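Local coordinates for putative extracellular solute-binding protein (Bordetella bronchiseptica, PDB 4P56) that probably captures mandelate or related hydroxy acids in the periplasm for uptake by a TRAP-type transporter, at residues Q100-A105 with D123-Y128; F104-F109 with S235-V240. All coordinates share one frame; numbering follows the deposited sequence.

Contact 1 of 2, residues Q100-A105 with D123-Y128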
ATOM      1  N   GLN A 100      -7.760   3.750 -10.376  1.00 12.91           N
ATOM      2  CA  GLN A 100      -8.955   2.965 -10.108  1.00 12.27           C
ATOM      3  C   GLN A 100      -8.741   1.491 -10.381  1.00 11.98           C
ATOM      4  O   GLN A 100      -9.351   0.642  -9.710  1.00 13.15           O
ATOM      5  CB  GLN A 100     -10.138   3.428 -10.968  1.00 15.47           C
ATOM      6  CG  GLN A 100     -10.439   4.896 -10.897  1.00 32.12           C
ATOM      7  CD  GLN A 100     -11.523   5.312 -11.906  1.00 44.02           C
ATOM      8  OE1 GLN A 100     -12.525   4.599 -12.099  1.00 37.44           O
ATOM      9  NE2 GLN A 100     -11.314   6.457 -12.562  1.00 45.09           N
ATOM     10  N   LEU A 101      -7.886   1.166 -11.352  1.00 11.21           N
ATOM     11  CA  LEU A 101      -7.675  -0.230 -11.700  1.00 12.29           C
ATOM     12  C   LEU A 101      -6.923  -1.023 -10.612  1.00 12.28           C
ATOM     13  O   LEU A 101      -6.932  -2.232 -10.651  1.00 10.51           O
ATOM     14  CB  LEU A 101      -6.928  -0.396 -13.048  1.00 11.22           C
ATOM     15  CG  LEU A 101      -7.678   0.149 -14.274  1.00 11.98           C
ATOM     16  CD1 LEU A 101      -6.901  -0.065 -15.576  1.00 12.19           C
ATOM     17  CD2 LEU A 101      -9.029  -0.526 -14.357  1.00 18.54           C
ATOM     18  N   THR A 102      -6.250  -0.363  -9.683  1.00 10.82           N
ATOM     19  CA  THR A 102      -5.534  -1.106  -8.635  1.00  9.56           C
ATOM     20  C   THR A 102      -6.450  -1.679  -7.552  1.00  9.57           C
ATOM     21  O   THR A 102      -6.014  -2.484  -6.741  1.00  9.31           O
ATOM     22  CB  THR A 102      -4.459  -0.242  -7.945  1.00  9.24           C
ATOM     23  OG1 THR A 102      -5.094   0.817  -7.217  1.00  9.38           O
ATOM     24  CG2 THR A 102      -3.485   0.314  -8.977  1.00  9.31           C
ATOM     25  N   LYS A 103      -7.703  -1.260  -7.535  1.00  9.94           N
ATOM     26  CA  LYS A 103      -8.583  -1.567  -6.422  1.00 10.01           C
ATOM     27  C   LYS A 103      -8.970  -3.061  -6.302  1.00 12.27           C
ATOM     28  O   LYS A 103      -9.400  -3.486  -5.246  1.00 10.16           O
ATOM     29  CB  LYS A 103      -9.813  -0.670  -6.462  1.00 10.47           C
ATOM     30  CG  LYS A 103      -9.501   0.774  -5.993  1.00 16.16           C
ATOM     31  CD  LYS A 103     -10.749   1.658  -5.924  1.00 13.21           C
ATOM     32  CE  LYS A 103     -10.390   3.062  -5.398  1.00 17.73           C
ATOM     33  NZ  LYS A 103     -11.609   3.912  -5.162  1.00 12.25           N
ATOM     34  N   PHE A 104      -8.814  -3.846  -7.368  1.00 10.31           N
ATOM     35  CA  PHE A 104      -9.091  -5.295  -7.294  1.00 10.68           C
ATOM     36  C   PHE A 104      -8.230  -5.953  -6.221  1.00 10.19           C
ATOM     37  O   PHE A 104      -8.620  -6.972  -5.646  1.00 11.36           O
ATOM     38  CB  PHE A 104      -8.798  -5.972  -8.635  1.00 14.66           C
ATOM     39  CG  PHE A 104      -7.337  -6.071  -8.944  1.00 12.23           C
ATOM     40  CD1 PHE A 104      -6.681  -5.027  -9.570  1.00 10.14           C
ATOM     41  CD2 PHE A 104      -6.607  -7.183  -8.579  1.00 17.03           C
ATOM     42  CE1 PHE A 104      -5.351  -5.081  -9.845  1.00 10.45           C
ATOM     43  CE2 PHE A 104      -5.228  -7.257  -8.859  1.00 13.90           C
ATOM     44  CZ  PHE A 104      -4.592  -6.196  -9.473  1.00  9.96           C
ATOM     45  N   ALA A 105      -7.050  -5.388  -5.946  1.00 10.03           N
ATOM     46  CA  ALA A 105      -6.045  -6.065  -5.118  1.00  9.76           C
ATOM     47  C   ALA A 105      -6.183  -5.779  -3.629  1.00 14.05           C
ATOM     48  O   ALA A 105      -5.461  -6.370  -2.819  1.00 12.27           O
ATOM     49  CB  ALA A 105      -4.639  -5.675  -5.559  1.00  9.65           C
ATOM     50  N   ASP A 123       1.499  -9.421 -10.495  1.00  9.32           N
ATOM     51  CA  ASP A 123       1.378 -10.372 -11.592  1.00 11.81           C
ATOM     52  C   ASP A 123       0.112 -10.028 -12.383  1.00 10.65           C
ATOM     53  O   ASP A 123       0.099 -10.079 -13.615  1.00 10.28           O
ATOM     54  CB  ASP A 123       1.333 -11.820 -11.085  1.00 11.45           C
ATOM     55  CG  ASP A 123       2.719 -12.373 -10.701  1.00 21.21           C
ATOM     56  OD1 ASP A 123       3.741 -11.755 -11.048  1.00 17.82           O
ATOM     57  OD2 ASP A 123       2.795 -13.452 -10.056  1.00 19.06           O
ATOM     58  N   THR A 124      -0.943  -9.640 -11.680  1.00  9.94           N
ATOM     59  CA  THR A 124      -2.231  -9.364 -12.341  1.00 10.28           C
ATOM     60  C   THR A 124      -2.100  -8.064 -13.151  1.00 10.17           C
ATOM     61  O   THR A 124      -2.525  -8.001 -14.318  1.00 10.58           O
ATOM     62  CB  THR A 124      -3.343  -9.240 -11.298  1.00 10.30           C
ATOM     63  OG1 THR A 124      -3.497 -10.499 -10.594  1.00 10.55           O
ATOM     64  CG2 THR A 124      -4.661  -8.857 -11.942  1.00 10.70           C
ATOM     65  N   TYR A 125      -1.526  -7.038 -12.515  1.00  9.72           N
ATOM     66  CA  TYR A 125      -1.354  -5.714 -13.130  1.00  9.69           C
ATOM     67  C   TYR A 125      -0.490  -5.815 -14.391  1.00  9.88           C
ATOM     68  O   TYR A 125      -0.828  -5.285 -15.437  1.00 10.24           O
ATOM     69  CB  TYR A 125      -0.734  -4.700 -12.128  1.00  9.27           C
ATOM     70  CG  TYR A 125      -1.095  -3.248 -12.464  1.00  9.40           C
ATOM     71  CD1 TYR A 125      -0.345  -2.519 -13.351  1.00  9.54           C
ATOM     72  CD2 TYR A 125      -2.242  -2.660 -11.947  1.00  9.49           C
ATOM     73  CE1 TYR A 125      -0.691  -1.203 -13.691  1.00  9.81           C
ATOM     74  CE2 TYR A 125      -2.603  -1.361 -12.288  1.00  9.74           C
ATOM     75  CZ  TYR A 125      -1.817  -0.635 -13.159  1.00  9.91           C
ATOM     76  OH  TYR A 125      -2.184   0.662 -13.508  1.00 10.29           O
ATOM     77  N   GLU A 126       0.625  -6.514 -14.271  1.00 11.07           N
ATOM     78  CA  GLU A 126       1.517  -6.725 -15.398  1.00 11.14           C
ATOM     79  C   GLU A 126       0.816  -7.459 -16.554  1.00 10.82           C
ATOM     80  O   GLU A 126       0.937  -7.065 -17.700  1.00 11.48           O
ATOM     81  CB  GLU A 126       2.708  -7.546 -14.914  1.00 11.78           C
ATOM     82  CG  GLU A 126       3.566  -8.048 -16.042  1.00 19.81           C
ATOM     83  CD  GLU A 126       4.735  -8.848 -15.548  1.00 25.42           C
ATOM     84  OE1 GLU A 126       4.524  -9.959 -14.992  1.00 23.56           O
ATOM     85  OE2 GLU A 126       5.857  -8.338 -15.714  1.00 21.22           O
ATOM     86  N   LYS A 127       0.105  -8.538 -16.246  1.00 10.67           N
ATOM     87  CA  LYS A 127      -0.520  -9.340 -17.307  1.00 15.73           C
ATOM     88  C   LYS A 127      -1.713  -8.651 -17.977  1.00 13.84           C
ATOM     89  O   LYS A 127      -1.909  -8.792 -19.168  1.00 12.25           O
ATOM     90  CB  LYS A 127      -0.968 -10.700 -16.741  1.00 11.54           C
ATOM     91  CG  LYS A 127      -1.722 -11.575 -17.773  1.00 22.00           C
ATOM     92  CD  LYS A 127      -1.777 -12.985 -17.266  1.00 19.90           C
ATOM     93  CE  LYS A 127      -2.275 -13.981 -18.297  1.00 33.72           C
ATOM     94  NZ  LYS A 127      -2.323 -15.325 -17.655  1.00 27.48           N
ATOM     95  N   TYR A 128      -2.520  -7.918 -17.222  1.00 11.93           N
ATOM     96  CA  TYR A 128      -3.813  -7.470 -17.753  1.00 12.03           C
ATOM     97  C   TYR A 128      -3.992  -5.950 -17.841  1.00 11.96           C
ATOM     98  O   TYR A 128      -4.838  -5.473 -18.593  1.00 12.52           O
ATOM     99  CB  TYR A 128      -4.977  -8.027 -16.908  1.00 12.16           C
ATOM    100  CG  TYR A 128      -5.120  -9.532 -16.910  1.00 12.52           C
ATOM    101  CD1 TYR A 128      -5.796 -10.182 -17.931  1.00 13.32           C
ATOM    102  CD2 TYR A 128      -4.599 -10.300 -15.882  1.00 14.67           C
ATOM    103  CE1 TYR A 128      -5.928 -11.541 -17.934  1.00 15.67           C
ATOM    104  CE2 TYR A 128      -4.727 -11.678 -15.883  1.00 16.67           C
ATOM    105  CZ  TYR A 128      -5.387 -12.289 -16.913  1.00 16.89           C
ATOM    106  OH  TYR A 128      -5.523 -13.658 -16.899  1.00 16.37           O
TER
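Thr124, on the helix 114-129, meets the ring of Phe104 from the 3-10 segment 100-105. Its methyl carbon CG2 lies 3.5 Å from Phe104 CE2 and is almost as near to CZ, and CB stands close to the same two ring atoms, so the methyl branch approaches the far end of the ring obliquely. The side-chain torsion explains this choice of branch: CG2 is anti to the backbone N, while OG1 (chi1 -63°) stays beside that N and is hydrogen-bonded to Ala120 O, one turn earlier in the same helix.

Tyr125 follows and reaches past Phe104 to the start of the 3-10 segment, with CG anti to its backbone N (chi1 -155°). Phe104 CE1 sits at the edge of the tyrosine ring, 4.5 Å from Tyr125 CD2. Further along the ring, Tyr125 CE2 is 3.8 Å from Thr102 CG2 and 4.5 Å from Leu101 CB, both approaching obliquely. The ring ends in a hydroxyl hydrogen-bonded to Glu134 OE1, and OE2 of that carboxylate bonds Leu101 N.

Phe332 of helix 325-340 meets Phe104 edge-to-face and also touches Thr124, adding a third element to this buried core. No hydrogen bond crosses between the segments. The 3-10 segment and the helix are therefore joined by apolar contact, while Glu134 links the tyrosine hydroxyl to the backbone of the 3-10 segment by polar bonds.

Contact 2 of 2, residues F104-F109 with S235-V240. With RMN ((R)-mandelic acid), chain D.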
ATOM      1  N   PHE A 104      -8.814  -3.846  -7.368  1.00 10.31           N
ATOM      2  CA  PHE A 104      -9.091  -5.295  -7.294  1.00 10.68           C
ATOM      3  C   PHE A 104      -8.230  -5.953  -6.221  1.00 10.19           C
ATOM      4  O   PHE A 104      -8.620  -6.972  -5.646  1.00 11.36           O
ATOM      5  CB  PHE A 104      -8.798  -5.972  -8.635  1.00 14.66           C
ATOM      6  CG  PHE A 104      -7.337  -6.071  -8.944  1.00 12.23           C
ATOM      7  CD1 PHE A 104      -6.681  -5.027  -9.570  1.00 10.14           C
ATOM      8  CD2 PHE A 104      -6.607  -7.183  -8.579  1.00 17.03           C
ATOM      9  CE1 PHE A 104      -5.351  -5.081  -9.845  1.00 10.45           C
ATOM     10  CE2 PHE A 104      -5.228  -7.257  -8.859  1.00 13.90           C
ATOM     11  CZ  PHE A 104      -4.592  -6.196  -9.473  1.00  9.96           C
ATOM     12  N   ALA A 105      -7.050  -5.388  -5.946  1.00 10.03           N
ATOM     13  CA  ALA A 105      -6.045  -6.065  -5.118  1.00  9.76           C
ATOM     14  C   ALA A 105      -6.183  -5.779  -3.629  1.00 14.05           C
ATOM     15  O   ALA A 105      -5.461  -6.370  -2.819  1.00 12.27           O
ATOM     16  CB  ALA A 105      -4.639  -5.675  -5.559  1.00  9.65           C
ATOM     17  N   VAL A 106      -7.109  -4.897  -3.278  1.00  9.43           N
ATOM     18  CA  VAL A 106      -7.159  -4.344  -1.926  1.00 10.46           C
ATOM     19  C   VAL A 106      -8.568  -4.366  -1.319  1.00 12.65           C
ATOM     20  O   VAL A 106      -8.836  -3.698  -0.315  1.00 12.46           O
ATOM     21  CB  VAL A 106      -6.585  -2.902  -1.873  1.00  9.06           C
ATOM     22  CG1 VAL A 106      -5.147  -2.920  -2.247  1.00  8.76           C
ATOM     23  CG2 VAL A 106      -7.371  -1.937  -2.788  1.00  9.38           C
ATOM     24  N   LEU A 107      -9.449  -5.183  -1.890  1.00 13.61           N
ATOM     25  CA  LEU A 107     -10.816  -5.268  -1.412  1.00 13.69           C
ATOM     26  C   LEU A 107     -10.848  -5.851   0.006  1.00 10.71           C
ATOM     27  O   LEU A 107      -9.914  -6.512   0.435  1.00 12.99           O
ATOM     28  CB  LEU A 107     -11.652  -6.111  -2.365  1.00 11.11           C
ATOM     29  CG  LEU A 107     -11.910  -5.440  -3.733  1.00 15.71           C
ATOM     30  CD1 LEU A 107     -12.292  -6.478  -4.772  1.00 18.29           C
ATOM     31  CD2 LEU A 107     -13.009  -4.403  -3.625  1.00 14.53           C
ATOM     32  N   PRO A 108     -11.931  -5.603   0.740  1.00 11.07           N
ATOM     33  CA  PRO A 108     -12.005  -6.212   2.079  1.00 11.30           C
ATOM     34  C   PRO A 108     -11.913  -7.743   2.045  1.00 17.67           C
ATOM     35  O   PRO A 108     -12.463  -8.370   1.136  1.00 13.11           O
ATOM     36  CB  PRO A 108     -13.381  -5.776   2.583  1.00 11.76           C
ATOM     37  CG  PRO A 108     -13.648  -4.480   1.857  1.00 12.80           C
ATOM     38  CD  PRO A 108     -13.048  -4.683   0.477  1.00 13.87           C
ATOM     39  N   PHE A 109     -11.202  -8.309   3.015  1.00 12.98           N
ATOM     40  CA  PHE A 109     -11.221  -9.755   3.328  1.00 14.01           C
ATOM     41  C   PHE A 109     -10.616 -10.652   2.263  1.00 19.54           C
ATOM     42  O   PHE A 109     -11.117 -11.743   2.016  1.00 26.46           O
ATOM     43  CB  PHE A 109     -12.656 -10.239   3.568  1.00 15.38           C
ATOM     44  CG  PHE A 109     -13.467  -9.329   4.426  1.00 13.13           C
ATOM     45  CD1 PHE A 109     -12.912  -8.695   5.508  1.00 16.78           C
ATOM     46  CD2 PHE A 109     -14.791  -9.079   4.107  1.00 16.88           C
ATOM     47  CE1 PHE A 109     -13.684  -7.838   6.293  1.00 18.43           C
ATOM     48  CE2 PHE A 109     -15.546  -8.242   4.865  1.00 16.09           C
ATOM     49  CZ  PHE A 109     -15.001  -7.611   5.958  1.00 19.99           C
ATOM     50  N   SER A 235      -6.660  -2.943   2.014  1.00 12.80           N
ATOM     51  CA  SER A 235      -5.219  -2.796   1.934  1.00 10.91           C
ATOM     52  C   SER A 235      -4.931  -1.627   0.984  1.00 12.35           C
ATOM     53  O   SER A 235      -5.852  -0.926   0.572  1.00  9.08           O
ATOM     54  CB  SER A 235      -4.575  -4.110   1.471  1.00 15.26           C
ATOM     55  OG  SER A 235      -3.171  -3.971   1.439  1.00 16.93           O
ATOM     56  N   ASP A 236      -3.669  -1.423   0.642  1.00  7.55           N
ATOM     57  CA  ASP A 236      -3.252  -0.310  -0.225  1.00  7.17           C
ATOM     58  C   ASP A 236      -2.082  -0.827  -1.040  1.00 15.23           C
ATOM     59  O   ASP A 236      -1.355  -1.735  -0.589  1.00 10.44           O
ATOM     60  CB  ASP A 236      -2.818   0.907   0.597  1.00 12.37           C
ATOM     61  CG  ASP A 236      -2.365   2.081  -0.272  1.00 16.19           C
ATOM     62  OD1 ASP A 236      -2.879   2.266  -1.418  1.00 13.39           O
ATOM     63  OD2 ASP A 236      -1.464   2.823   0.196  1.00 18.47           O
ATOM     64  N   THR A 237      -1.929  -0.293  -2.253  1.00  9.62           N
ATOM     65  CA  THR A 237      -0.832  -0.703  -3.124  1.00  8.92           C
ATOM     66  C   THR A 237       0.038   0.511  -3.345  1.00  8.33           C
ATOM     67  O   THR A 237      -0.463   1.619  -3.366  1.00  8.67           O
ATOM     68  CB  THR A 237      -1.328  -1.279  -4.472  1.00  9.42           C
ATOM     69  OG1 THR A 237      -2.305  -0.416  -5.064  1.00 11.69           O
ATOM     70  CG2 THR A 237      -1.987  -2.675  -4.264  1.00 11.17           C
ATOM     71  N   HIS A 238       1.331   0.289  -3.501  1.00  7.66           N
ATOM     72  CA  HIS A 238       2.234   1.330  -3.908  1.00  7.29           C
ATOM     73  C   HIS A 238       2.888   0.945  -5.222  1.00  8.50           C
ATOM     74  O   HIS A 238       2.985  -0.235  -5.554  1.00  8.51           O
ATOM     75  CB  HIS A 238       3.343   1.497  -2.862  1.00  6.99           C
ATOM     76  CG  HIS A 238       2.877   2.013  -1.546  1.00  7.47           C
ATOM     77  ND1 HIS A 238       3.738   2.173  -0.479  1.00  7.60           N
ATOM     78  CD2 HIS A 238       1.647   2.366  -1.094  1.00  8.09           C
ATOM     79  CE1 HIS A 238       3.064   2.634   0.561  1.00 10.81           C
ATOM     80  NE2 HIS A 238       1.793   2.755   0.212  1.00  8.55           N
ATOM     81  N   ALA A 239       3.376   1.938  -5.946  1.00  6.99           N
ATOM     82  CA  ALA A 239       4.137   1.688  -7.171  1.00  6.88           C
ATOM     83  C   ALA A 239       5.572   2.170  -7.000  1.00  9.80           C
ATOM     84  O   ALA A 239       5.803   3.221  -6.432  1.00  6.61           O
ATOM     85  CB  ALA A 239       3.488   2.398  -8.351  1.00  7.52           C
ATOM     86  N   VAL A 240       6.541   1.406  -7.513  1.00  6.51           N
ATOM     87  CA  VAL A 240       7.894   1.929  -7.625  1.00  7.64           C
ATOM     88  C   VAL A 240       8.111   2.376  -9.100  1.00  8.86           C
ATOM     89  O   VAL A 240       7.884   1.603 -10.044  1.00 10.50           O
ATOM     90  CB  VAL A 240       8.916   0.875  -7.202  1.00  6.21           C
ATOM     91  CG1 VAL A 240      10.330   1.391  -7.454  1.00 14.11           C
ATOM     92  CG2 VAL A 240       8.725   0.536  -5.738  1.00  7.18           C
TER
HETATM   93  C1  RMN D 401       0.404   3.754   3.977  1.00 12.00           C
HETATM   94  C2  RMN D 401       1.607   4.345   3.620  1.00 11.00           C
HETATM   95  C3  RMN D 401       2.767   4.062   4.319  1.00 11.09           C
HETATM   96  C4  RMN D 401       2.733   3.214   5.413  1.00 16.28           C
HETATM   97  C5  RMN D 401       1.527   2.628   5.784  1.00 17.20           C
HETATM   98  C6  RMN D 401       0.376   2.900   5.062  1.00 18.17           C
HETATM   99  C7  RMN D 401      -0.858   4.079   3.226  1.00 16.67           C
HETATM  100  C10 RMN D 401      -1.703   4.981   4.075  1.00  7.00           C
HETATM  101  O8  RMN D 401      -1.633   2.970   2.973  1.00 25.74           O
HETATM  102  O11 RMN D 401      -2.560   4.521   4.905  1.00 12.19           O
HETATM  103  O12 RMN D 401      -1.519   6.233   4.009  1.00 11.61           O
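The mandelate pocket borders the contact, in which the chain entering strand 237-242 packs against Val106, in the chain between strand 87-91 and helix 114-129. Ser235 N donates to Val106 O in a long bond of 3.3 Å, bent to 143° at the hydrogen. Val106 also presses its side chain on the partner backbone, with CB 3.2 Å from Ser235 O. Its CG1, held beside the backbone N (chi1 -63°), lies over the Ser235-Asp236 peptide, 3.6 Å from Asp236 N, and touches Thr237 CG2, as does Ala105 CB. Thr237 OG1 instead bonds His92 ND1, while Thr237 N is buried without a partner in the model.

Asp236 points away from Val106, toward the ligand. Its OD2 accepts a hydrogen bond from mandelate O8 at 2.8 Å and a weak one from His238 NE2 at 3.3 Å, with Ser91 OG as a further partner. The histidine edge also meets the ligand ring, His238 NE2 lying 3.8 Å from mandelate C2. Tyr94 and Arg170 bind the ligand as well. Thus one backbone hydrogen bond and aliphatic packing join the strand entry to Val106, while mandelate O8 and Ser91 OG, with the weak His238 bond, probably help fix the Asp236 carboxylate.

Both contacts are buried, but the centre of contact 2 is about 6 Å from the centre of the chain, that of contact 1 about 13 Å. Phe104 serves contact 1 and its neighbour Ala105 serves contact 2, so adjacent residues of one stretch face helix 114-129 and strand 237-242. The centres of the contacts are 9 Å apart, and Thr102 CB touches Thr237 OG1 at 3.6 Å. Aromatic rings and methyls dominate contact 1, without a hydrogen bond between its segments. Contact 2 combines aliphatic packing with a backbone bond and reaches the ligand directly, whereas the side chain of Thr102 in contact 1 is about 11 Å from the mandelate.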